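Local coordinates for protein carboxylesterase (Ferroplasma acidiphilum, PDB 3WJ2) that probably hydrolyses carboxylic ester bonds, as a carboxylesterase built on the alpha/beta-hydrolase fold, at residues Leu65-Asp71 against Lys109-Tyr115; Ser77-His83 against Arg149-Asp155; Phe101-Ser106 against Val297-Arg302; Met176-Leu182 against Leu240-Val246. All coordinates share one frame; numbering follows the deposited sequence.

Interaction 1 (Leu65-Asp71 against Lys109-Tyr115); sequences LNARMYD and KIISIEY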
# COMPACT_ATOMS: atom_id res chain seq x y z
N LEU B 65 -23.97 -34.26 11.48
CA LEU B 65 -23.69 -32.88 11.86
C LEU B 65 -25.01 -32.25 12.31
O LEU B 65 -26.08 -32.49 11.67
CB LEU B 65 -23.28 -32.08 10.62
CG LEU B 65 -22.10 -32.75 9.89
CD1 LEU B 65 -21.68 -31.81 8.70
CD2 LEU B 65 -20.83 -33.04 10.71
N ASN B 66 -24.89 -31.34 13.25
CA ASN B 66 -26.04 -30.46 13.52
C ASN B 66 -26.16 -29.40 12.43
O ASN B 66 -25.14 -28.91 11.89
CB ASN B 66 -25.93 -29.73 14.85
CG ASN B 66 -26.02 -30.64 16.05
OD1 ASN B 66 -25.33 -30.45 17.09
ND2 ASN B 66 -26.88 -31.58 15.96
N ALA B 67 -27.40 -28.99 12.11
CA ALA B 67 -27.68 -27.83 11.20
C ALA B 67 -28.88 -27.08 11.69
O ALA B 67 -29.82 -27.71 12.22
CB ALA B 67 -27.89 -28.24 9.83
N ARG B 68 -28.84 -25.75 11.63
CA ARG B 68 -30.02 -24.95 11.97
C ARG B 68 -30.45 -24.15 10.78
O ARG B 68 -29.63 -23.36 10.22
CB ARG B 68 -29.77 -24.08 13.21
CG ARG B 68 -30.95 -23.21 13.57
CD ARG B 68 -30.76 -22.54 14.90
NE ARG B 68 -30.73 -23.53 16.02
CZ ARG B 68 -30.25 -23.34 17.26
NH1 ARG B 68 -29.68 -22.16 17.66
NH2 ARG B 68 -30.30 -24.38 18.12
N MET B 69 -31.73 -24.24 10.42
CA MET B 69 -32.30 -23.55 9.30
C MET B 69 -33.13 -22.33 9.78
O MET B 69 -33.88 -22.42 10.77
CB MET B 69 -33.23 -24.49 8.55
CG MET B 69 -33.76 -23.98 7.31
SD MET B 69 -35.06 -22.75 7.37
CE MET B 69 -36.48 -23.36 8.40
N TYR B 70 -32.81 -21.16 9.23
CA TYR B 70 -33.48 -19.88 9.60
C TYR B 70 -34.19 -19.41 8.39
O TYR B 70 -33.56 -19.31 7.28
CB TYR B 70 -32.44 -18.81 9.95
CG TYR B 70 -31.51 -19.17 11.06
CD1 TYR B 70 -31.77 -18.77 12.38
CD2 TYR B 70 -30.32 -19.96 10.82
CE1 TYR B 70 -30.89 -19.08 13.37
CE2 TYR B 70 -29.48 -20.28 11.79
CZ TYR B 70 -29.72 -19.84 13.12
OH TYR B 70 -28.84 -20.11 14.13
N ASP B 71 -35.49 -19.05 8.48
CA ASP B 71 -36.18 -18.68 7.26
C ASP B 71 -37.23 -17.66 7.68
O ASP B 71 -38.13 -18.00 8.47
CB ASP B 71 -36.90 -19.91 6.68
CG ASP B 71 -37.61 -19.63 5.38
OD1 ASP B 71 -37.49 -18.51 4.83
OD2 ASP B 71 -38.30 -20.60 4.90
N LYS B 109 -33.52 -18.84 2.87
CA LYS B 109 -33.21 -19.79 3.94
C LYS B 109 -31.68 -19.71 4.20
O LYS B 109 -30.87 -19.77 3.23
CB LYS B 109 -33.53 -21.24 3.55
CG LYS B 109 -35.09 -21.51 3.56
CD LYS B 109 -35.28 -22.90 3.08
CE LYS B 109 -36.73 -23.56 3.39
NZ LYS B 109 -37.86 -22.64 3.12
N ILE B 110 -31.33 -19.64 5.44
CA ILE B 110 -29.91 -19.78 5.82
C ILE B 110 -29.81 -21.10 6.65
O ILE B 110 -30.51 -21.27 7.70
CB ILE B 110 -29.47 -18.55 6.75
CG1 ILE B 110 -29.66 -17.21 6.02
CG2 ILE B 110 -27.97 -18.68 7.25
CD1 ILE B 110 -28.87 -17.04 4.68
N ILE B 111 -28.88 -21.97 6.27
CA ILE B 111 -28.73 -23.24 6.98
C ILE B 111 -27.33 -23.24 7.55
O ILE B 111 -26.34 -23.45 6.82
CB ILE B 111 -28.97 -24.49 6.06
CG1 ILE B 111 -30.40 -24.35 5.43
CG2 ILE B 111 -28.80 -25.81 6.89
CD1 ILE B 111 -30.71 -25.49 4.38
N SER B 112 -27.23 -23.08 8.85
CA SER B 112 -25.93 -22.99 9.52
C SER B 112 -25.49 -24.38 9.91
O SER B 112 -26.19 -25.13 10.64
CB SER B 112 -26.10 -22.03 10.71
OG SER B 112 -24.88 -22.04 11.47
N ILE B 113 -24.33 -24.81 9.37
CA ILE B 113 -23.88 -26.19 9.55
C ILE B 113 -22.71 -26.33 10.48
O ILE B 113 -21.71 -25.58 10.40
CB ILE B 113 -23.51 -26.81 8.17
CG1 ILE B 113 -24.78 -26.88 7.31
CG2 ILE B 113 -22.90 -28.20 8.31
CD1 ILE B 113 -24.45 -26.88 5.81
N GLU B 114 -22.86 -27.23 11.44
CA GLU B 114 -21.77 -27.52 12.39
C GLU B 114 -20.81 -28.58 11.90
O GLU B 114 -20.93 -29.78 12.29
CB GLU B 114 -22.28 -27.97 13.80
CG GLU B 114 -22.37 -26.85 14.68
CD GLU B 114 -22.90 -27.25 16.07
OE1 GLU B 114 -23.02 -28.46 16.44
OE2 GLU B 114 -23.29 -26.28 16.70
N TYR B 115 -19.77 -28.16 11.18
CA TYR B 115 -18.71 -29.11 10.80
C TYR B 115 -17.80 -29.45 11.94
O TYR B 115 -17.85 -28.79 13.00
CB TYR B 115 -17.88 -28.47 9.64
CG TYR B 115 -17.27 -27.09 10.01
CD1 TYR B 115 -15.99 -27.03 10.65
CD2 TYR B 115 -18.00 -25.89 9.76
CE1 TYR B 115 -15.48 -25.76 10.95
CE2 TYR B 115 -17.42 -24.64 10.01
CZ TYR B 115 -16.19 -24.63 10.62
OH TYR B 115 -15.56 -23.45 10.99
O HOH W 1 -22.55 -31.05 14.94
O HOH W 2 -25.92 -20.48 13.80
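Asp71 and Lys109 meet at one end of an antiparallel strand pair, where NZ of Lys109 lies 2.7 Å from OD2 of Asp71 in a salt bridge. The lysine chain bends only at its last torsion (chi4 44°), which brings the nitrogen in from above the carboxylate plane; NZ also bonds to the carbonyl of Ala75. The other oxygen, OD1, accepts from the backbone N of Asn73 and of Ala75. Along the strands, Arg68 and Ser112 exchange two backbone hydrogen bonds, Tyr70 and Ile110 two more, and N of Glu114 gives a fifth to O of Asn66 at 2.9 Å. One water donates to OH of Tyr70 and to OG of Ser112, and that phenol has a further partner in Asp96. A second water accepts from N of Asn66 and donates to OE1 of Glu114, while OE2 is held by N of Ile92. The opposite face, bearing Ala67, Met69, Ile111 and Ile113, is apolar, with CG of Met69 3.9 Å from CG1 of Ile111. Backbone bonds thus join the strands, the salt bridge closes the end next to Met69, and the polar groups buried here are met by partners.

Interaction 2 (Ser77-His83 against Arg149-Asp155); sequences SAILYYH and RIGVAGD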
# COMPACT_ATOMS: atom_id res chain seq x y z
N SER B 77 -35.28 -20.64 -1.93
CA SER B 77 -33.79 -20.92 -2.13
C SER B 77 -33.05 -20.78 -0.78
O SER B 77 -33.64 -20.30 0.23
CB SER B 77 -33.14 -19.94 -3.13
OG SER B 77 -33.69 -20.16 -4.43
N ALA B 78 -31.78 -21.28 -0.78
CA ALA B 78 -31.04 -21.37 0.46
C ALA B 78 -29.58 -21.05 0.28
O ALA B 78 -29.01 -21.35 -0.79
CB ALA B 78 -31.11 -22.78 1.08
N ILE B 79 -28.99 -20.58 1.38
CA ILE B 79 -27.50 -20.53 1.50
C ILE B 79 -27.09 -21.48 2.63
O ILE B 79 -27.63 -21.39 3.72
CB ILE B 79 -27.13 -19.10 1.84
CG1 ILE B 79 -27.34 -18.13 0.73
CG2 ILE B 79 -25.68 -19.03 2.40
CD1 ILE B 79 -26.55 -18.39 -0.59
N LEU B 80 -26.14 -22.38 2.35
CA LEU B 80 -25.54 -23.18 3.43
C LEU B 80 -24.43 -22.30 4.01
O LEU B 80 -23.56 -21.85 3.25
CB LEU B 80 -25.00 -24.49 2.90
CG LEU B 80 -25.99 -25.20 1.96
CD1 LEU B 80 -25.32 -26.56 1.62
CD2 LEU B 80 -27.35 -25.34 2.55
N TYR B 81 -24.45 -22.10 5.32
CA TYR B 81 -23.51 -21.17 5.99
C TYR B 81 -22.59 -21.97 6.84
O TYR B 81 -23.01 -22.77 7.72
CB TYR B 81 -24.29 -20.13 6.86
CG TYR B 81 -23.32 -19.01 7.18
CD1 TYR B 81 -23.21 -17.95 6.25
CD2 TYR B 81 -22.53 -19.08 8.33
CE1 TYR B 81 -22.29 -16.91 6.49
CE2 TYR B 81 -21.53 -18.04 8.53
CZ TYR B 81 -21.43 -17.02 7.58
OH TYR B 81 -20.47 -16.05 7.76
N TYR B 82 -21.28 -21.76 6.68
CA TYR B 82 -20.29 -22.43 7.51
C TYR B 82 -19.56 -21.40 8.36
O TYR B 82 -18.87 -20.48 7.91
CB TYR B 82 -19.21 -23.22 6.63
CG TYR B 82 -19.91 -24.20 5.69
CD1 TYR B 82 -20.22 -25.45 6.11
CD2 TYR B 82 -20.32 -23.77 4.36
CE1 TYR B 82 -20.97 -26.32 5.30
CE2 TYR B 82 -21.04 -24.65 3.56
CZ TYR B 82 -21.29 -25.92 4.03
OH TYR B 82 -22.05 -26.82 3.30
N HIS B 83 -19.76 -21.53 9.69
CA HIS B 83 -19.27 -20.44 10.58
C HIS B 83 -17.75 -20.40 10.64
O HIS B 83 -17.02 -21.36 10.25
CB HIS B 83 -19.77 -20.79 12.06
CG HIS B 83 -19.16 -22.03 12.66
ND1 HIS B 83 -17.95 -22.05 13.33
CD2 HIS B 83 -19.64 -23.29 12.74
CE1 HIS B 83 -17.70 -23.28 13.72
NE2 HIS B 83 -18.72 -24.04 13.37
N ARG B 149 -32.64 -22.59 -5.64
CA ARG B 149 -31.18 -22.82 -5.78
C ARG B 149 -30.51 -22.80 -4.44
O ARG B 149 -31.13 -22.41 -3.45
CB ARG B 149 -30.50 -21.76 -6.67
CG ARG B 149 -31.04 -21.73 -8.14
CD ARG B 149 -30.25 -20.83 -9.15
NE ARG B 149 -30.69 -21.00 -10.56
CZ ARG B 149 -31.58 -20.22 -11.18
NH1 ARG B 149 -32.17 -19.21 -10.54
NH2 ARG B 149 -31.91 -20.43 -12.48
N ILE B 150 -29.30 -23.38 -4.38
CA ILE B 150 -28.48 -23.44 -3.14
C ILE B 150 -27.14 -22.86 -3.39
O ILE B 150 -26.44 -23.33 -4.33
CB ILE B 150 -28.38 -24.90 -2.71
CG1 ILE B 150 -29.82 -25.48 -2.48
CG2 ILE B 150 -27.56 -25.02 -1.40
CD1 ILE B 150 -29.77 -26.97 -2.18
N GLY B 151 -26.77 -21.87 -2.55
CA GLY B 151 -25.36 -21.31 -2.55
C GLY B 151 -24.70 -21.68 -1.24
O GLY B 151 -25.26 -22.36 -0.40
N VAL B 152 -23.44 -21.29 -1.18
CA VAL B 152 -22.65 -21.56 0.04
C VAL B 152 -21.99 -20.29 0.49
O VAL B 152 -21.75 -19.39 -0.30
CB VAL B 152 -21.60 -22.66 -0.14
CG1 VAL B 152 -22.30 -24.02 -0.43
CG2 VAL B 152 -20.58 -22.34 -1.30
N ALA B 153 -21.72 -20.23 1.81
CA ALA B 153 -21.18 -18.98 2.36
C ALA B 153 -20.45 -19.27 3.64
O ALA B 153 -20.68 -20.34 4.24
CB ALA B 153 -22.35 -18.05 2.63
N GLY B 154 -19.61 -18.36 4.05
CA GLY B 154 -18.98 -18.53 5.43
C GLY B 154 -18.14 -17.29 5.76
O GLY B 154 -18.10 -16.37 4.96
N ASP B 155 -17.63 -17.29 6.96
CA ASP B 155 -16.64 -16.28 7.36
C ASP B 155 -15.44 -16.92 7.90
O ASP B 155 -15.44 -17.95 8.51
CB ASP B 155 -17.28 -15.35 8.42
CG ASP B 155 -17.70 -16.05 9.69
OD1 ASP B 155 -18.67 -16.86 9.65
OD2 ASP B 155 -17.04 -15.93 10.76
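Leu80 and Ala153 lie on neighbouring parallel strands, 78-82 and 150-155, in the middle of the sheet, and the contact between them is a buried backbone ladder with side chains packed on both faces. N of Leu80 gives a hydrogen bond to O of Gly151, and O of Leu80 accepts from N of Ala153 at 2.8 Å, in a bond bent to 134° at the hydrogen. Earlier, the hydroxyl of Ser77 extends the ladder by accepting from N of Arg149. On the face of Ile79 and Tyr81, small residues make the fit possible: Gly151 has no CB, so CD1 of Ile79 settles 3.7 Å from its CA, and CB of Ala153 is pressed to 3.5 Å from CG2 of Ile79. In alpha/beta hydrolases this second strand ends in the nucleophile elbow, and the Gly154-Ser156-Gly158 pattern is consistent with one. With CG anti to the backbone N (chi1 -164°), the Tyr81 ring is laid along the neighbouring strand, and CA of Gly154 makes a CH-pi contact over one face, 4.0 Å from the ring centroid. The phenol OH donates to OD1 of Asp155 at 2.7 Å, on the anti side of a carboxylate nearly coplanar with the ring and 25° out of its plane; the same hydroxyl is also bonded to OH of Tyr98, and OD2 of Asp155 to OH of Tyr95. On the reverse face, CG of Leu80 rests 3.7 Å from CG2 of Ile150, and Leu80 also packs against Phe134 of helix 125-139.

Interaction 3 (Phe101-Ser106 against Val297-Arg302); sequences FLAKES and VKMVAR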
# COMPACT_ATOMS: atom_id res chain seq x y z
N PHE B 101 -29.66 -12.57 11.63
CA PHE B 101 -29.54 -11.35 10.88
C PHE B 101 -29.34 -11.58 9.39
O PHE B 101 -29.97 -10.92 8.60
CB PHE B 101 -28.36 -10.56 11.49
CG PHE B 101 -28.16 -9.19 10.85
CD1 PHE B 101 -29.08 -8.15 11.11
CD2 PHE B 101 -27.10 -8.92 9.99
CE1 PHE B 101 -28.91 -6.89 10.58
CE2 PHE B 101 -26.95 -7.65 9.42
CZ PHE B 101 -27.86 -6.63 9.73
N LEU B 102 -28.50 -12.55 9.03
CA LEU B 102 -28.47 -12.85 7.61
C LEU B 102 -29.77 -13.31 7.05
O LEU B 102 -30.04 -13.00 5.93
CB LEU B 102 -27.47 -13.99 7.35
CG LEU B 102 -26.01 -13.70 7.64
CD1 LEU B 102 -25.12 -15.01 7.28
CD2 LEU B 102 -25.46 -12.52 6.88
N ALA B 103 -30.53 -14.14 7.77
CA ALA B 103 -31.82 -14.53 7.28
C ALA B 103 -32.82 -13.37 7.11
O ALA B 103 -33.47 -13.32 6.09
CB ALA B 103 -32.36 -15.63 8.23
N LYS B 104 -32.79 -12.46 8.09
CA LYS B 104 -33.72 -11.33 8.07
C LYS B 104 -33.38 -10.41 6.87
O LYS B 104 -34.24 -10.03 6.07
CB LYS B 104 -33.70 -10.61 9.37
CG LYS B 104 -34.74 -9.46 9.42
CD LYS B 104 -35.71 -9.51 10.68
CE LYS B 104 -37.17 -9.95 10.39
NZ LYS B 104 -37.94 -10.23 11.64
N GLU B 105 -32.08 -10.14 6.68
CA GLU B 105 -31.69 -9.23 5.63
C GLU B 105 -31.69 -9.78 4.19
O GLU B 105 -31.92 -9.05 3.22
CB GLU B 105 -30.29 -8.68 5.95
CG GLU B 105 -30.23 -7.86 7.26
CD GLU B 105 -31.09 -6.60 7.23
OE1 GLU B 105 -31.39 -6.09 6.13
OE2 GLU B 105 -31.61 -6.22 8.33
N SER B 106 -31.44 -11.11 4.02
CA SER B 106 -31.44 -11.70 2.74
C SER B 106 -32.82 -12.15 2.28
O SER B 106 -33.05 -12.23 1.11
CB SER B 106 -30.50 -12.95 2.65
OG SER B 106 -30.97 -13.99 3.54
N VAL B 297 -22.48 -6.09 5.97
CA VAL B 297 -23.21 -7.35 5.97
C VAL B 297 -24.59 -7.17 5.30
O VAL B 297 -25.02 -8.02 4.53
CB VAL B 297 -23.38 -7.89 7.42
CG1 VAL B 297 -24.31 -9.18 7.38
CG2 VAL B 297 -22.06 -8.19 8.05
N LYS B 298 -25.35 -6.10 5.62
CA LYS B 298 -26.63 -5.84 4.94
C LYS B 298 -26.51 -5.73 3.41
O LYS B 298 -27.33 -6.25 2.64
CB LYS B 298 -27.22 -4.49 5.45
CG LYS B 298 -27.84 -4.61 6.75
CD LYS B 298 -28.27 -3.17 7.32
CE LYS B 298 -29.22 -2.50 6.51
NZ LYS B 298 -29.71 -1.43 7.48
N MET B 299 -25.41 -5.06 2.94
CA MET B 299 -25.13 -4.85 1.51
C MET B 299 -25.05 -6.28 0.87
O MET B 299 -25.68 -6.52 -0.16
CB MET B 299 -23.78 -4.11 1.31
CG MET B 299 -23.99 -2.69 1.37
SD MET B 299 -22.17 -2.09 1.27
CE MET B 299 -22.99 -0.72 0.77
N VAL B 300 -24.26 -7.13 1.43
CA VAL B 300 -24.06 -8.47 0.87
C VAL B 300 -25.34 -9.26 0.94
O VAL B 300 -25.79 -9.86 -0.05
CB VAL B 300 -22.91 -9.16 1.61
CG1 VAL B 300 -22.84 -10.60 1.15
CG2 VAL B 300 -21.56 -8.42 1.26
N ALA B 301 -25.96 -9.26 2.14
CA ALA B 301 -27.12 -10.11 2.31
C ALA B 301 -28.22 -9.72 1.36
O ALA B 301 -28.94 -10.62 0.94
CB ALA B 301 -27.60 -9.96 3.83
N ARG B 302 -28.39 -8.42 1.07
CA ARG B 302 -29.41 -7.97 0.19
C ARG B 302 -29.22 -8.21 -1.28
O ARG B 302 -30.21 -8.12 -2.02
CB ARG B 302 -29.81 -6.49 0.52
CG ARG B 302 -30.36 -6.36 1.90
CD ARG B 302 -30.65 -4.84 2.19
NE ARG B 302 -31.16 -4.77 3.59
CZ ARG B 302 -31.65 -3.65 4.10
NH1 ARG B 302 -31.63 -2.54 3.37
NH2 ARG B 302 -32.15 -3.63 5.33
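Val297 begins the contact by pushing CG1 between two side chains of the helix ending at Ser106. That methyl, anti to the backbone N (chi1 174°), lies 3.6 Å from CD2 of Leu102 and meets the edge of the Phe101 ring at CE2, 3.7 Å away. One residue on, Lys298 uses its aliphatic part: CG is 3.6 Å from CZ of Phe101 and also touches the carboxylate carbon of Glu105, while NZ forms a salt bridge with Asp306 of the second subunit. Val300 turns from this helix toward the sheet, packing on Val181 and Ile244. Ala301 marks the point of closest backbone approach, its CA 4.6 Å from that of Ser106; the small CB fits 3.7 Å from CB of Glu105, and O receives a CA-H...O contact from Ser106. Arg302 has an extended chain and a side-on grip, NE at 2.9 Å and NH2 at 2.7 Å from the same oxygen, OE1 of Glu105. Carboxylate and guanidinium are nearly coplanar (26° apart), and CE of Lys298 lies over one guanidinium face, toward its rim. NH2 has a second carboxylate partner in Asp306 of the second subunit. A leucine in place of Arg302 would probably leave OE1 of Glu105 without both its donors and Asp306 of the second subunit with one cation fewer. The two helical segments cross at -58°, both lying on one side of the sheet as flanking helices do in the alpha/beta-hydrolase fold, the later one also forming part of the subunit interface.

Interaction 4 (Met176-Leu182 against Leu240-Val246); sequences MPAVQVL and LPPAIMV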
# COMPACT_ATOMS: atom_id res chain seq x y z
N MET B 176 -22.69 -27.77 -8.74
CA MET B 176 -21.86 -26.75 -8.14
C MET B 176 -22.88 -25.81 -7.38
O MET B 176 -24.02 -25.60 -7.80
CB MET B 176 -21.04 -26.02 -9.31
CG MET B 176 -19.56 -26.82 -9.86
SD MET B 176 -18.79 -25.18 -10.02
CE MET B 176 -18.65 -25.13 -8.24
N PRO B 177 -22.45 -25.22 -6.24
CA PRO B 177 -23.30 -24.17 -5.64
C PRO B 177 -23.59 -22.99 -6.56
O PRO B 177 -22.79 -22.72 -7.48
CB PRO B 177 -22.45 -23.69 -4.46
CG PRO B 177 -21.51 -24.84 -4.15
CD PRO B 177 -21.16 -25.37 -5.52
N ALA B 178 -24.72 -22.28 -6.31
CA ALA B 178 -25.14 -21.20 -7.15
C ALA B 178 -24.27 -19.94 -6.99
O ALA B 178 -24.18 -19.15 -7.89
CB ALA B 178 -26.60 -20.86 -6.84
N VAL B 179 -23.68 -19.80 -5.78
CA VAL B 179 -22.89 -18.61 -5.45
C VAL B 179 -22.00 -19.03 -4.28
O VAL B 179 -22.38 -19.98 -3.58
CB VAL B 179 -23.77 -17.42 -5.15
CG1 VAL B 179 -24.73 -17.66 -3.89
CG2 VAL B 179 -22.81 -16.17 -4.90
N GLN B 180 -20.85 -18.37 -4.17
CA GLN B 180 -19.97 -18.51 -3.01
C GLN B 180 -19.85 -17.17 -2.40
O GLN B 180 -19.37 -16.26 -3.03
CB GLN B 180 -18.62 -19.20 -3.38
CG GLN B 180 -17.86 -18.46 -4.52
CD GLN B 180 -16.57 -19.13 -4.86
OE1 GLN B 180 -15.84 -19.53 -3.98
NE2 GLN B 180 -16.26 -19.24 -6.20
N VAL B 181 -20.28 -17.05 -1.14
CA VAL B 181 -20.30 -15.69 -0.48
C VAL B 181 -19.20 -15.81 0.61
O VAL B 181 -19.29 -16.62 1.59
CB VAL B 181 -21.61 -15.49 0.19
CG1 VAL B 181 -21.51 -14.07 0.83
CG2 VAL B 181 -22.73 -15.49 -0.84
N LEU B 182 -18.10 -15.07 0.39
CA LEU B 182 -16.90 -15.33 1.19
C LEU B 182 -16.59 -14.11 2.01
O LEU B 182 -16.03 -13.14 1.54
CB LEU B 182 -15.64 -15.60 0.23
CG LEU B 182 -15.96 -16.73 -0.77
CD1 LEU B 182 -14.75 -16.81 -1.82
CD2 LEU B 182 -16.23 -18.11 -0.16
N LEU B 240 -15.70 -21.87 -11.73
CA LEU B 240 -16.21 -21.77 -10.32
C LEU B 240 -17.50 -20.94 -10.24
O LEU B 240 -17.79 -20.11 -11.15
CB LEU B 240 -15.13 -21.11 -9.47
CG LEU B 240 -13.93 -22.01 -9.24
CD1 LEU B 240 -12.79 -21.38 -8.52
CD2 LEU B 240 -14.33 -23.38 -8.52
N PRO B 241 -18.29 -21.12 -9.18
CA PRO B 241 -19.49 -20.32 -9.00
C PRO B 241 -19.23 -18.81 -8.82
O PRO B 241 -18.18 -18.43 -8.32
CB PRO B 241 -20.06 -20.84 -7.66
CG PRO B 241 -19.42 -22.24 -7.44
CD PRO B 241 -18.00 -22.00 -8.03
N PRO B 242 -20.19 -17.98 -9.24
CA PRO B 242 -20.08 -16.51 -9.05
C PRO B 242 -19.72 -16.28 -7.54
O PRO B 242 -20.23 -17.04 -6.68
CB PRO B 242 -21.48 -16.02 -9.37
CG PRO B 242 -22.00 -17.13 -10.36
CD PRO B 242 -21.46 -18.40 -9.87
N ALA B 243 -18.89 -15.27 -7.30
CA ALA B 243 -18.38 -15.06 -5.96
C ALA B 243 -18.74 -13.63 -5.49
O ALA B 243 -18.79 -12.64 -6.30
CB ALA B 243 -16.88 -15.20 -5.90
N ILE B 244 -18.96 -13.54 -4.16
CA ILE B 244 -18.91 -12.23 -3.46
C ILE B 244 -17.80 -12.39 -2.42
O ILE B 244 -17.83 -13.32 -1.59
CB ILE B 244 -20.20 -11.93 -2.76
CG1 ILE B 244 -21.38 -11.94 -3.75
CG2 ILE B 244 -20.11 -10.60 -1.96
CD1 ILE B 244 -22.83 -11.87 -3.00
N MET B 245 -16.83 -11.44 -2.43
CA MET B 245 -15.66 -11.49 -1.53
C MET B 245 -15.68 -10.21 -0.73
O MET B 245 -15.79 -9.13 -1.27
CB MET B 245 -14.31 -11.55 -2.27
CG MET B 245 -13.11 -11.40 -1.35
SD MET B 245 -12.80 -12.93 -0.39
CE MET B 245 -12.03 -14.03 -1.67
N VAL B 246 -15.63 -10.40 0.61
CA VAL B 246 -15.51 -9.19 1.50
C VAL B 246 -14.21 -9.35 2.23
O VAL B 246 -13.92 -10.33 2.89
CB VAL B 246 -16.67 -9.24 2.55
CG1 VAL B 246 -16.52 -8.04 3.51
CG2 VAL B 246 -18.07 -9.20 1.77
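Gln180 and Ala243 are the first bridged residues of two parallel strands in the alpha/beta-hydrolase sheet, 180-183 and 243-248, and the glutamine side chain reaches back over the proline-rich entry to the second. Its CB stands on the face shared with Ala243, Leu182 and Met245. CG then takes the place between backbone N and carbonyl carbon (chi1 56°), which sets it 3.7 Å from CB of Ala243 and near O of Pro242. Further out on an extended chain, CD of Gln180 passes CB of Ala243 at 4.1 Å. At the tip NE2 donates to O of Pro241 over 3.0 Å in an almost straight bond (173° at the hydrogen), with the acceptor close to the amide plane, and the nitrogen also lies beside CD of Pro241. This bond lies one residue ahead of the ladder, which opens with N of Gln180 giving to O of Pro242. An alanine at Gln180 is likely to deprive the Pro241 carbonyl of this donor and to open a gap beside CB of Ala243. On the other face CG2 of Val181 approaches CD1 of Ile244 at 4.2 Å, where Val181 also packs on Val300 and Ile244 on Ile303 of helix 291-303. CD1 of Leu182 and CE of Met245 are 3.9 Å apart on the glutamine's face, while N of Leu182 bonds to O of Ile244 at 2.7 Å.

All four contacts are largely buried; interactions 1, 2 and 4 are strand pairs of one sheet, and interaction 3 joins two helices packed on it. Interaction 2 occupies the middle: Lys109 O bonds to Ile79 N on the side of interaction 1, and Val152 O to Val181 N on the side of interaction 4. Chemistry follows place. The antiparallel pair mixes waters and ions with its ladder, while the parallel pairs set mainly small and apolar side chains beside theirs, with polar side-chain bonds at Tyr81-Asp155 and Gln180-Pro241. Interaction 3 has an apolar base, where Leu102 packs on Tyr81 and Val300 on Val246, but ends in a salt bridge beside the second subunit; Ala103 of helix 96-106 packs on Tyr70 and Ile110.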